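Local coordinates for putative iron binding protein (Bordetella pertussis Tohama I, PDB 1Y9U), which binds ferric iron through tyrosine side chains and probably serves bacterial iron uptake as a periplasmic solute-binding protein, at residues A[14-20]-A[35-39]; A[43-48]-A[69-75]; A[178-182]-A[194-200]; A[201-206]-A[286-292]. All coordinates share one frame; numbering follows the deposited sequence.

Interaction 1: A[14-20]-A[35-39]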
loop_
_atom_site.group_PDB
_atom_site.type_symbol
_atom_site.label_atom_id
_atom_site.label_comp_id
_atom_site.label_asym_id
_atom_site.label_seq_id
_atom_site.Cartn_x
_atom_site.Cartn_y
_atom_site.Cartn_z
ATOM N N ARG A 14 -7.702 6.950 6.841
ATOM C CA ARG A 14 -7.450 7.672 5.592
ATOM C C ARG A 14 -8.186 9.001 5.596
ATOM O O ARG A 14 -9.375 9.033 5.948
ATOM C CB ARG A 14 -7.926 6.845 4.389
ATOM C CG ARG A 14 -7.361 5.449 4.336
ATOM C CD ARG A 14 -7.151 4.964 2.906
ATOM N NE ARG A 14 -5.926 5.565 2.359
ATOM C CZ ARG A 14 -5.360 5.204 1.212
ATOM N NH1 ARG A 14 -5.917 4.285 0.437
ATOM N NH2 ARG A 14 -4.248 5.776 0.827
ATOM N N GLU A 15 -7.523 10.065 5.129
ATOM C CA GLU A 15 -8.065 11.428 5.206
ATOM C C GLU A 15 -9.423 11.377 4.529
ATOM O O GLU A 15 -9.516 10.873 3.410
ATOM C CB GLU A 15 -7.208 12.486 4.457
ATOM C CG GLU A 15 -5.714 12.642 4.774
ATOM C CD GLU A 15 -5.355 12.720 6.254
ATOM O OE1 GLU A 15 -5.120 11.645 6.859
ATOM O OE2 GLU A 15 -5.253 13.857 6.807
ATOM N N PRO A 16 -10.476 11.877 5.173
ATOM C CA PRO A 16 -11.806 11.882 4.548
ATOM C C PRO A 16 -11.860 12.480 3.131
ATOM O O PRO A 16 -12.756 12.126 2.365
ATOM C CB PRO A 16 -12.672 12.701 5.525
ATOM C CG PRO A 16 -11.802 13.090 6.674
ATOM C CD PRO A 16 -10.499 12.413 6.546
ATOM N N LYS A 17 -10.930 13.359 2.763
ATOM C CA LYS A 17 -10.998 13.961 1.433
ATOM C C LYS A 17 -10.628 13.005 0.288
ATOM O O LYS A 17 -11.060 13.208 -0.836
ATOM C CB LYS A 17 -10.186 15.257 1.363
ATOM C CG LYS A 17 -10.832 16.450 2.098
ATOM C CD LYS A 17 -12.367 16.588 1.905
ATOM C CE LYS A 17 -13.134 16.008 3.100
ATOM N NZ LYS A 17 -14.609 16.082 2.957
ATOM N N LEU A 18 -9.879 11.945 0.583
ATOM C CA LEU A 18 -9.638 10.860 -0.380
ATOM C C LEU A 18 -10.916 10.094 -0.740
ATOM O O LEU A 18 -10.989 9.441 -1.787
ATOM C CB LEU A 18 -8.630 9.851 0.195
ATOM C CG LEU A 18 -7.201 10.341 0.457
ATOM C CD1 LEU A 18 -6.433 9.265 1.202
ATOM C CD2 LEU A 18 -6.486 10.733 -0.840
ATOM N N ILE A 19 -11.915 10.163 0.131
ATOM C CA ILE A 19 -13.099 9.321 -0.003
ATOM C C ILE A 19 -14.435 10.062 0.037
ATOM O O ILE A 19 -15.450 9.448 -0.208
ATOM C CB ILE A 19 -13.100 8.228 1.082
ATOM C CG1 ILE A 19 -13.029 8.848 2.485
ATOM C CG2 ILE A 19 -11.948 7.251 0.830
ATOM C CD1 ILE A 19 -13.018 7.835 3.610
ATOM N N GLN A 20 -14.473 11.359 0.339
ATOM C CA GLN A 20 -15.783 11.983 0.567
ATOM C C GLN A 20 -16.675 11.975 -0.672
ATOM O O GLN A 20 -17.852 11.677 -0.559
ATOM C CB GLN A 20 -15.663 13.395 1.169
ATOM C CG GLN A 20 -16.969 13.896 1.850
ATOM C CD GLN A 20 -17.448 12.992 2.980
ATOM O OE1 GLN A 20 -16.682 12.671 3.886
ATOM N NE2 GLN A 20 -18.707 12.555 2.911
ATOM N N ASN A 35 -21.756 8.454 8.136
ATOM C CA ASN A 35 -21.011 9.207 9.145
ATOM C C ASN A 35 -19.543 8.883 8.993
ATOM O O ASN A 35 -19.139 7.747 9.209
ATOM C CB ASN A 35 -21.464 8.832 10.546
ATOM C CG ASN A 35 -22.964 8.993 10.732
ATOM O OD1 ASN A 35 -23.521 10.040 10.417
ATOM N ND2 ASN A 35 -23.614 7.943 11.211
ATOM N N THR A 36 -18.759 9.882 8.616
ATOM C CA THR A 36 -17.328 9.707 8.393
ATOM C C THR A 36 -16.625 10.136 9.664
ATOM O O THR A 36 -16.720 11.299 10.060
ATOM C CB THR A 36 -16.840 10.564 7.218
ATOM O OG1 THR A 36 -17.496 10.176 6.000
ATOM C CG2 THR A 36 -15.353 10.305 6.943
ATOM N N VAL A 37 -15.942 9.193 10.301
ATOM C CA VAL A 37 -15.196 9.423 11.534
ATOM C C VAL A 37 -13.709 9.208 11.265
ATOM O O VAL A 37 -13.244 8.081 11.155
ATOM C CB VAL A 37 -15.675 8.509 12.675
ATOM C CG1 VAL A 37 -14.835 8.734 13.938
ATOM C CG2 VAL A 37 -17.160 8.766 12.977
ATOM N N PHE A 38 -12.968 10.311 11.203
ATOM C CA PHE A 38 -11.542 10.285 10.929
ATOM C C PHE A 38 -10.783 9.968 12.215
ATOM O O PHE A 38 -10.905 10.694 13.229
ATOM C CB PHE A 38 -11.117 11.629 10.350
ATOM C CG PHE A 38 -9.632 11.746 10.080
ATOM C CD1 PHE A 38 -8.953 10.781 9.351
ATOM C CD2 PHE A 38 -8.919 12.844 10.544
ATOM C CE1 PHE A 38 -7.599 10.904 9.114
ATOM C CE2 PHE A 38 -7.561 12.954 10.307
ATOM C CZ PHE A 38 -6.911 11.995 9.585
ATOM N N VAL A 39 -10.009 8.894 12.186
ATOM C CA VAL A 39 -9.188 8.468 13.314
ATOM C C VAL A 39 -7.718 8.451 12.874
ATOM O O VAL A 39 -7.225 7.455 12.325
ATOM C CB VAL A 39 -9.622 7.083 13.836
ATOM C CG1 VAL A 39 -8.830 6.696 15.067
ATOM C CG2 VAL A 39 -11.136 7.056 14.122
HETATM O O HOH W 1 -19.878 11.204 5.103
#
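The ring of Phe38 lies against Pro16 and the turn around it. Its CB starts the contact 3.9 Å from Pro16 CD. With CG anti to the backbone N (chi1 177°), the ring is carried along residues 14-16. Pro16 CD then sits over one face: it lies 3.6 Å from Phe38 CD1 and 4.0 Å from the ring centroid, 30° off the normal, which meets the geometry of a CH-pi contact. Arg14 O comes obliquely to CD1. The two segments belong to a beta-alpha-beta unit, in which strand 7-12 leads through the loop 14-20 and helix 20-30 to the parallel strand 33-38, so Phe38 and Thr36 of the second strand face the loop leaving the first. At the tip of the ring, CE1 and CZ meet Glu15 OE1, the latter at 3.3 Å. The carboxylate plane stands nearly perpendicular to the ring, at 87°. Two residues back along the strand, Thr36 CG2 touches Pro16 CB at 3.9 Å. Thr36 OG1 lies 3.4 Å from Gln20 OE1, at best a weak hydrogen bond since its proton has another acceptor nearby; a water links OG1 to Gln20 NE2, which also donates to Asp24.

Interaction 2: A[43-48]-A[69-75]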
loop_
_atom_site.group_PDB
_atom_site.type_symbol
_atom_site.label_atom_id
_atom_site.label_comp_id
_atom_site.label_asym_id
_atom_site.label_seq_id
_atom_site.Cartn_x
_atom_site.Cartn_y
_atom_site.Cartn_z
ATOM N N LEU A 43 -6.620 3.450 15.886
ATOM C CA LEU A 43 -7.958 2.984 15.534
ATOM C C LEU A 43 -8.368 1.777 16.372
ATOM O O LEU A 43 -9.474 1.745 16.910
ATOM C CB LEU A 43 -8.041 2.654 14.042
ATOM C CG LEU A 43 -9.356 2.043 13.546
ATOM C CD1 LEU A 43 -10.513 2.996 13.774
ATOM C CD2 LEU A 43 -9.232 1.696 12.084
ATOM N N LEU A 44 -7.485 0.785 16.482
ATOM C CA LEU A 44 -7.753 -0.392 17.312
ATOM C C LEU A 44 -8.163 0.017 18.718
ATOM O O LEU A 44 -9.137 -0.488 19.265
ATOM C CB LEU A 44 -6.522 -1.296 17.396
ATOM C CG LEU A 44 -6.565 -2.456 18.396
ATOM C CD1 LEU A 44 -7.750 -3.359 18.122
ATOM C CD2 LEU A 44 -5.274 -3.241 18.367
ATOM N N GLU A 45 -7.404 0.941 19.289
ATOM C CA GLU A 45 -7.593 1.337 20.674
ATOM C C GLU A 45 -8.901 2.100 20.885
ATOM O O GLU A 45 -9.589 1.880 21.886
ATOM C CB GLU A 45 -6.383 2.157 21.148
ATOM C CG GLU A 45 -5.156 1.310 21.482
ATOM C CD GLU A 45 -4.330 0.866 20.275
ATOM O OE1 GLU A 45 -4.460 1.444 19.164
ATOM O OE2 GLU A 45 -3.525 -0.076 20.447
ATOM N N ARG A 46 -9.254 2.982 19.947
ATOM C CA ARG A 46 -10.517 3.725 20.021
ATOM C C ARG A 46 -11.724 2.794 19.945
ATOM O O ARG A 46 -12.672 2.966 20.690
ATOM C CB ARG A 46 -10.628 4.778 18.914
ATOM C CG ARG A 46 -11.854 5.716 19.052
ATOM C CD ARG A 46 -12.139 6.558 17.820
ATOM N NE ARG A 46 -12.525 7.945 18.119
ATOM C CZ ARG A 46 -13.743 8.475 17.949
ATOM N NH1 ARG A 46 -14.763 7.757 17.496
ATOM N NH2 ARG A 46 -13.953 9.750 18.253
ATOM N N VAL A 47 -11.695 1.824 19.033
ATOM C CA VAL A 47 -12.843 0.937 18.851
ATOM C C VAL A 47 -13.013 0.017 20.064
ATOM O O VAL A 47 -14.126 -0.173 20.540
ATOM C CB VAL A 47 -12.750 0.117 17.529
ATOM C CG1 VAL A 47 -13.898 -0.880 17.420
ATOM C CG2 VAL A 47 -12.750 1.060 16.327
ATOM N N ARG A 48 -11.910 -0.544 20.555
ATOM C CA ARG A 48 -11.927 -1.383 21.757
ATOM C C ARG A 48 -12.481 -0.623 22.967
ATOM O O ARG A 48 -13.261 -1.173 23.747
ATOM C CB ARG A 48 -10.516 -1.896 22.089
ATOM C CG ARG A 48 -10.197 -3.287 21.558
ATOM C CD ARG A 48 -9.278 -4.099 22.473
ATOM N NE ARG A 48 -7.915 -3.563 22.479
ATOM C CZ ARG A 48 -6.825 -4.207 22.056
ATOM N NH1 ARG A 48 -6.891 -5.447 21.580
ATOM N NH2 ARG A 48 -5.646 -3.596 22.111
ATOM N N ASP A 69 -3.941 -6.400 12.724
ATOM C CA ASP A 69 -3.989 -5.981 14.120
ATOM C C ASP A 69 -5.430 -5.751 14.579
ATOM O O ASP A 69 -5.771 -6.052 15.724
ATOM C CB ASP A 69 -3.146 -4.725 14.355
ATOM C CG ASP A 69 -1.652 -5.019 14.412
ATOM O OD1 ASP A 69 -0.882 -4.051 14.561
ATOM O OD2 ASP A 69 -1.164 -6.160 14.288
ATOM N N LEU A 70 -6.281 -5.209 13.704
ATOM C CA LEU A 70 -7.696 -5.037 14.049
ATOM C C LEU A 70 -8.372 -6.388 14.255
ATOM O O LEU A 70 -9.132 -6.571 15.209
ATOM C CB LEU A 70 -8.454 -4.267 12.964
ATOM C CG LEU A 70 -8.010 -2.833 12.698
ATOM C CD1 LEU A 70 -8.701 -2.275 11.464
ATOM C CD2 LEU A 70 -8.257 -1.943 13.906
ATOM N N VAL A 71 -8.077 -7.342 13.379
ATOM C CA VAL A 71 -8.685 -8.671 13.435
ATOM C C VAL A 71 -8.226 -9.380 14.706
ATOM O O VAL A 71 -9.048 -9.870 15.491
ATOM C CB VAL A 71 -8.369 -9.494 12.167
ATOM C CG1 VAL A 71 -8.901 -10.918 12.290
ATOM C CG2 VAL A 71 -8.981 -8.799 10.951
ATOM N N ASN A 72 -6.915 -9.395 14.922
ATOM C CA ASN A 72 -6.341 -10.028 16.105
ATOM C C ASN A 72 -6.744 -9.318 17.399
ATOM O O ASN A 72 -6.830 -9.953 18.464
ATOM C CB ASN A 72 -4.814 -10.103 16.000
ATOM C CG ASN A 72 -4.341 -11.110 14.973
ATOM O OD1 ASN A 72 -3.178 -11.084 14.563
ATOM N ND2 ASN A 72 -5.234 -11.996 14.538
ATOM N N GLY A 73 -7.021 -8.018 17.310
ATOM C CA GLY A 73 -7.446 -7.223 18.448
ATOM C C GLY A 73 -8.919 -7.344 18.825
ATOM O O GLY A 73 -9.360 -6.707 19.793
ATOM N N GLY A 74 -9.684 -8.106 18.039
ATOM C CA GLY A 74 -11.060 -8.473 18.361
ATOM C C GLY A 74 -12.132 -7.456 18.019
ATOM O O GLY A 74 -13.253 -7.525 18.545
ATOM N N VAL A 75 -11.827 -6.515 17.125
ATOM C CA VAL A 75 -12.751 -5.419 16.829
ATOM C C VAL A 75 -13.381 -5.524 15.440
ATOM O O VAL A 75 -13.976 -4.566 14.956
ATOM C CB VAL A 75 -12.086 -4.038 17.025
ATOM C CG1 VAL A 75 -11.604 -3.878 18.477
ATOM C CG2 VAL A 75 -10.934 -3.801 16.048
#
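Two helices on the same side of the parallel strands pack here, in the alpha/beta layering of a periplasmic binding protein lobe: Leu44 and Val47 of helix 43-50 meet Leu70 of helix 64-72 and Val75 just beyond its end. That second helix closes in a Schellman motif, in which Gly74, with positive phi, turns the chain so that Val75 faces the first helix. Beneath the pair lies strand 58-62, whose Leu59 is touched by Val47, Leu70 and Val75 alike. Leu44 spans the interface. Its CB is 4.0 Å from Leu70 CD2, while its CD1 branch reaches forward to Val75 CG2 at 3.8 Å and rests against Gly73 CA at 3.9 Å. Leu43 CD2 adds a looser contact to Leu70 CD1. Deeper in, Val47 CG1 meets Val75 CB at 3.7 Å. Val75 CG1, set anti to its own carbonyl carbon (chi1 -60°), is directed to the aliphatic part of Arg48, where it comes within 3.4 Å of CG. From there the arginine chain bends at chi2 and chi3 and folds back, bringing its guanidinium flat over Leu44 CG, which lies beneath the group's centre. Arg48 NH1 donates to Gly73 O in a long, bent bond of 3.3 Å, on a lone pair in the carbonyl plane (C=O...N 111°), although the oxygen is tilted 28° out of the guanidinium plane.

Interaction 3: A[178-182]-A[194-200]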
loop_
_atom_site.group_PDB
_atom_site.type_symbol
_atom_site.label_atom_id
_atom_site.label_comp_id
_atom_site.label_asym_id
_atom_site.label_seq_id
_atom_site.Cartn_x
_atom_site.Cartn_y
_atom_site.Cartn_z
ATOM N N GLY A 178 12.230 10.694 2.574
ATOM C CA GLY A 178 11.002 10.055 2.139
ATOM C C GLY A 178 11.129 9.434 0.766
ATOM O O GLY A 178 12.170 9.453 0.122
ATOM N N ASP A 179 10.029 8.884 0.280
ATOM C CA ASP A 179 10.032 8.226 -1.014
ATOM C C ASP A 179 10.257 9.217 -2.159
ATOM O O ASP A 179 10.980 8.913 -3.117
ATOM C CB ASP A 179 8.743 7.427 -1.247
ATOM C CG ASP A 179 8.809 6.022 -0.735
ATOM O OD1 ASP A 179 9.733 5.650 0.059
ATOM O OD2 ASP A 179 7.916 5.193 -1.048
ATOM N N ARG A 180 9.640 10.387 -2.087
ATOM C CA ARG A 180 9.818 11.380 -3.132
ATOM C C ARG A 180 11.260 11.883 -3.217
ATOM O O ARG A 180 11.710 12.269 -4.283
ATOM C CB ARG A 180 8.823 12.530 -3.008
ATOM C CG ARG A 180 7.420 12.088 -3.365
ATOM C CD ARG A 180 6.401 13.112 -3.104
ATOM N NE ARG A 180 5.934 12.876 -1.762
ATOM C CZ ARG A 180 4.684 12.927 -1.379
ATOM N NH1 ARG A 180 3.709 13.285 -2.222
ATOM N NH2 ARG A 180 4.424 12.685 -0.114
ATOM N N ASP A 181 11.979 11.845 -2.096
ATOM C CA ASP A 181 13.406 12.214 -2.110
ATOM C C ASP A 181 14.239 11.331 -3.035
ATOM O O ASP A 181 15.302 11.738 -3.504
ATOM C CB ASP A 181 14.004 12.179 -0.709
ATOM C CG ASP A 181 13.473 13.269 0.186
ATOM O OD1 ASP A 181 13.125 14.389 -0.302
ATOM O OD2 ASP A 181 13.428 13.080 1.412
ATOM N N VAL A 182 13.794 10.118 -3.273
ATOM C CA VAL A 182 14.456 9.259 -4.250
ATOM C C VAL A 182 14.434 9.922 -5.616
ATOM O O VAL A 182 15.446 9.951 -6.315
ATOM C CB VAL A 182 13.828 7.855 -4.295
ATOM C CG1 VAL A 182 14.409 7.024 -5.423
ATOM C CG2 VAL A 182 13.981 7.151 -2.947
ATOM N N GLY A 194 16.203 3.768 -7.250
ATOM C CA GLY A 194 15.867 3.611 -5.838
ATOM C C GLY A 194 14.522 2.973 -5.662
ATOM O O GLY A 194 13.726 2.979 -6.586
ATOM N N LEU A 195 14.257 2.445 -4.478
ATOM C CA LEU A 195 12.970 1.811 -4.201
ATOM C C LEU A 195 12.065 2.811 -3.540
ATOM O O LEU A 195 12.470 3.505 -2.612
ATOM C CB LEU A 195 13.126 0.611 -3.255
ATOM C CG LEU A 195 13.682 -0.673 -3.846
ATOM C CD1 LEU A 195 13.945 -1.681 -2.722
ATOM C CD2 LEU A 195 12.730 -1.243 -4.882
ATOM N N ALA A 196 10.836 2.886 -4.038
ATOM C CA ALA A 196 9.839 3.826 -3.552
ATOM C C ALA A 196 8.482 3.436 -4.126
ATOM O O ALA A 196 8.392 2.658 -5.073
ATOM C CB ALA A 196 10.213 5.243 -3.919
ATOM N N ASN A 197 7.401 3.946 -3.541
ATOM C CA ASN A 197 6.080 3.494 -3.927
ATOM C C ASN A 197 5.587 4.190 -5.213
ATOM O O ASN A 197 5.795 5.387 -5.419
ATOM C CB ASN A 197 5.093 3.674 -2.813
ATOM C CG ASN A 197 5.223 2.625 -1.746
ATOM O OD1 ASN A 197 5.922 1.673 -1.909
ATOM N ND2 ASN A 197 4.541 2.824 -0.628
ATOM N N ALA A 198 4.901 3.435 -6.066
ATOM C CA ALA A 198 4.486 3.915 -7.376
ATOM C C ALA A 198 3.525 5.089 -7.314
ATOM O O ALA A 198 3.555 5.987 -8.134
ATOM C CB ALA A 198 3.841 2.776 -8.122
ATOM N N TYR A 199 2.481 5.052 -6.438
ATOM C CA TYR A 199 1.501 6.285 -6.244
ATOM C C TYR A 199 2.220 7.658 -6.084
ATOM O O TYR A 199 1.711 8.719 -6.517
ATOM C CB TYR A 199 0.389 6.130 -5.096
ATOM C CG TYR A 199 0.917 6.040 -3.629
ATOM C CD1 TYR A 199 1.269 7.189 -2.969
ATOM C CD2 TYR A 199 1.030 4.853 -2.941
ATOM C CE1 TYR A 199 1.736 7.173 -1.684
ATOM C CE2 TYR A 199 1.556 4.850 -1.611
ATOM C CZ TYR A 199 1.855 6.012 -1.033
ATOM O OH TYR A 199 2.349 5.901 0.247
ATOM N N TYR A 200 3.389 7.684 -5.471
ATOM C CA TYR A 200 4.030 8.984 -5.383
ATOM C C TYR A 200 4.420 9.519 -6.768
ATOM O O TYR A 200 4.451 10.735 -6.982
ATOM C CB TYR A 200 5.271 8.973 -4.529
ATOM C CG TYR A 200 5.007 8.695 -3.072
ATOM C CD1 TYR A 200 5.476 7.530 -2.458
ATOM C CD2 TYR A 200 4.295 9.589 -2.291
ATOM C CE1 TYR A 200 5.245 7.283 -1.131
ATOM C CE2 TYR A 200 4.074 9.349 -0.960
ATOM C CZ TYR A 200 4.561 8.196 -0.386
ATOM O OH TYR A 200 4.320 7.963 0.947
HETATM O O HOH W 2 12.382 4.795 -0.214
#
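Gly194 lets Val182 come close to the strand, with Val182 CG1 3.7 Å from Gly194 CA. At Leu195 it is the backbone that takes part: a water donates both to Leu195 O and to Asp179 OD1, bridging strand and helix. Ala196 CB packs on Asp179 CG at 3.6 Å. The direct polar link follows, Asn197 N donating to Asp179 OD2 at 2.8 Å with an N-H...O angle of 152°, from 46° above the carboxylate plane. Arg107 NH1 joins both side chains, by a salt bridge to Asp179 OD2 and a hydrogen bond to Asn197 OD1. Here strand 193-197 passes into helix 198-206, whose first turn carries Tyr199 and Tyr200, adjacent tyrosines that bind ferric iron in this protein, though none is bound in this model; Tyr143, another iron ligand, is hydrogen-bonded to Tyr200 OH. Tyr200 CG is anti to the carbonyl carbon (chi1 -66°), which lays the ring between two residues of the other helix. One ring edge, at CE1, is met near its plane by Asp179 OD2 at 3.4 Å. On the CD2 and CE2 side stands Arg180: Tyr200 CD2 lies over the centre of its guanidinium, 3.5 Å from Arg180 CZ, with the two planes inclined.

Interaction 4: A[201-206]-A[286-292]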
loop_
_atom_site.group_PDB
_atom_site.type_symbol
_atom_site.label_atom_id
_atom_site.label_comp_id
_atom_site.label_asym_id
_atom_site.label_seq_id
_atom_site.Cartn_x
_atom_site.Cartn_y
_atom_site.Cartn_z
ATOM N N VAL A 201 4.697 8.621 -7.711
ATOM C CA VAL A 201 5.001 9.002 -9.083
ATOM C C VAL A 201 3.702 9.469 -9.756
ATOM O O VAL A 201 3.730 10.398 -10.561
ATOM C CB VAL A 201 5.672 7.856 -9.861
ATOM C CG1 VAL A 201 6.054 8.327 -11.273
ATOM C CG2 VAL A 201 6.875 7.331 -9.104
ATOM N N GLY A 202 2.559 8.860 -9.424
ATOM C CA GLY A 202 1.264 9.385 -9.824
ATOM C C GLY A 202 1.102 10.830 -9.378
ATOM O O GLY A 202 0.695 11.685 -10.168
ATOM N N HIS A 203 1.440 11.150 -8.128
ATOM C CA HIS A 203 1.371 12.522 -7.639
ATOM C C HIS A 203 2.326 13.429 -8.382
ATOM O O HIS A 203 1.932 14.487 -8.852
ATOM C CB HIS A 203 1.675 12.563 -6.145
ATOM C CG HIS A 203 0.553 12.060 -5.287
ATOM N ND1 HIS A 203 -0.594 12.791 -5.062
ATOM C CD2 HIS A 203 0.393 10.898 -4.620
ATOM C CE1 HIS A 203 -1.411 12.096 -4.295
ATOM N NE2 HIS A 203 -0.839 10.944 -4.014
ATOM N N MET A 204 3.582 13.040 -8.496
ATOM C CA MET A 204 4.574 13.933 -9.061
ATOM C C MET A 204 4.371 14.227 -10.547
ATOM O O MET A 204 4.466 15.381 -10.970
ATOM C CB MET A 204 5.968 13.391 -8.820
ATOM C CG MET A 204 6.399 13.413 -7.338
ATOM S SD MET A 204 8.103 12.853 -7.054
ATOM C CE MET A 204 7.918 11.102 -7.293
ATOM N N LYS A 205 4.091 13.193 -11.327
ATOM C CA LYS A 205 3.923 13.357 -12.766
ATOM C C LYS A 205 2.626 14.074 -13.119
ATOM O O LYS A 205 2.541 14.717 -14.178
ATOM C CB LYS A 205 4.045 12.030 -13.507
ATOM C CG LYS A 205 5.454 11.482 -13.540
ATOM C CD LYS A 205 5.578 10.194 -14.342
ATOM C CE LYS A 205 7.042 9.700 -14.502
ATOM N NZ LYS A 205 7.798 10.444 -15.542
ATOM N N ASN A 206 1.630 13.997 -12.229
ATOM C CA ASN A 206 0.391 14.746 -12.418
ATOM C C ASN A 206 0.459 16.171 -11.884
ATOM O O ASN A 206 -0.479 16.953 -12.099
ATOM C CB ASN A 206 -0.795 14.002 -11.796
ATOM C CG ASN A 206 -1.341 12.935 -12.692
ATOM O OD1 ASN A 206 -1.814 13.220 -13.802
ATOM N ND2 ASN A 206 -1.288 11.689 -12.234
ATOM N N ASP A 286 -5.798 5.955 -13.592
ATOM C CA ASP A 286 -5.165 7.246 -13.890
ATOM C C ASP A 286 -4.151 7.061 -15.022
ATOM O O ASP A 286 -3.427 6.073 -15.060
ATOM C CB ASP A 286 -4.452 7.789 -12.668
ATOM C CG ASP A 286 -3.681 9.018 -12.987
ATOM O OD1 ASP A 286 -4.320 10.070 -13.192
ATOM O OD2 ASP A 286 -2.443 8.986 -13.115
ATOM N N ALA A 287 -4.046 8.052 -15.906
ATOM C CA ALA A 287 -3.205 7.929 -17.081
ATOM C C ALA A 287 -1.721 7.696 -16.746
ATOM O O ALA A 287 -1.063 6.943 -17.417
ATOM C CB ALA A 287 -3.342 9.162 -17.970
ATOM N N VAL A 288 -1.209 8.408 -15.750
ATOM C CA VAL A 288 0.164 8.180 -15.305
ATOM C C VAL A 288 0.328 6.742 -14.781
ATOM O O VAL A 288 1.258 6.048 -15.145
ATOM C CB VAL A 288 0.593 9.216 -14.248
ATOM C CG1 VAL A 288 1.973 8.883 -13.718
ATOM C CG2 VAL A 288 0.569 10.626 -14.842
ATOM N N VAL A 289 -0.596 6.302 -13.943
ATOM C CA VAL A 289 -0.508 4.949 -13.399
ATOM C C VAL A 289 -0.527 3.900 -14.543
ATOM O O VAL A 289 0.252 2.959 -14.551
ATOM C CB VAL A 289 -1.620 4.703 -12.375
ATOM C CG1 VAL A 289 -1.619 3.216 -11.925
ATOM C CG2 VAL A 289 -1.464 5.627 -11.180
ATOM N N ALA A 290 -1.404 4.099 -15.531
ATOM C CA ALA A 290 -1.463 3.204 -16.695
ATOM C C ALA A 290 -0.141 3.153 -17.455
ATOM O O ALA A 290 0.249 2.123 -17.957
ATOM C CB ALA A 290 -2.597 3.618 -17.633
ATOM N N SER A 291 0.554 4.286 -17.499
ATOM C CA SER A 291 1.827 4.395 -18.211
ATOM C C SER A 291 2.928 3.550 -17.611
ATOM O O SER A 291 3.939 3.289 -18.261
ATOM C CB SER A 291 2.283 5.860 -18.321
ATOM O OG SER A 291 2.908 6.329 -17.139
ATOM N N PHE A 292 2.743 3.091 -16.371
ATOM C CA PHE A 292 3.731 2.223 -15.753
ATOM C C PHE A 292 3.760 0.825 -16.394
ATOM O O PHE A 292 4.629 0.022 -16.091
ATOM C CB PHE A 292 3.465 2.091 -14.248
ATOM C CG PHE A 292 3.472 3.402 -13.471
ATOM C CD1 PHE A 292 2.862 3.457 -12.225
ATOM C CD2 PHE A 292 4.092 4.546 -13.965
ATOM C CE1 PHE A 292 2.862 4.650 -11.473
ATOM C CE2 PHE A 292 4.082 5.740 -13.228
ATOM C CZ PHE A 292 3.471 5.783 -11.984
HETATM O O HOH W 3 -3.188 11.471 -15.318
#
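Apolar packing centres on Val288, whose side chain is a knob set into a hole formed by Val201, Gly202, Lys205 and Asn206. Its CG1 branch, anti to the backbone N (chi1 175°), lies 3.8 Å from Lys205 CB and close to Gly202 CA, while CG2 packs against the amide of Asn206. The backbones come nearest at Gly202 and Val288, CA to CA 5.7 Å. The short segments of helices 201-206 and 287-291 pass with axes 9.1 Å apart and N-to-C directions at 119°. Beyond the knob, Phe292 reaches back to the first helix: its CZ meets Val201 CB at 3.7 Å, and Gly202 N lies at the edge of the same ring. Val201 and Phe292 both continue onto Val222 of strand 220-223.

The polar part is carried by Asn206 and Asp286, which approach from opposite directions. Asn206 ND2 donates to Asp286 OD2 at 3.1 Å with a fairly straight N-H...O angle of 155°; the carboxylate oxygen lies close to the amide plane and is met on its syn side but well out of the carboxylate plane. The same ND2 donates to Gly202 O at 2.9 Å, one turn earlier. A water donating to Asn206 OD1 and Asp286 OD1 makes a second bridge.

Asp286 is also the N-cap of its helix, its OD2 accepting weakly from Val288 N and Val289 N. One oxygen thus serves both cap and interface, and the two bonds from ND2 together with the water should hold the amide's rotation; the nearby helix start would probably favour the charged form of the carboxylate.

Overall arrangement
Interactions 1 and 2 follow one another in the chain and touch, Val37 CG1 lying 3.7 Å from Arg46 NH1, with strand 33-38 leading into helix 43-50. Interactions 3 and 4 share helix 198-206: Ala198 O is 3.7 Å from Phe292 CE1, and Arg180 CG is 3.8 Å from Met204 SD. Interaction 3 contains the iron-binding Tyr199 and Tyr200, and interaction 4 packs the turns just after them. Interaction 1 also lies near the site, the side chain of Arg14 being about 6 Å from that of Tyr199. Interaction 2 is remote, its nearest atoms about 17 Å from those of interaction 3, on the opposite side of the chain's centre.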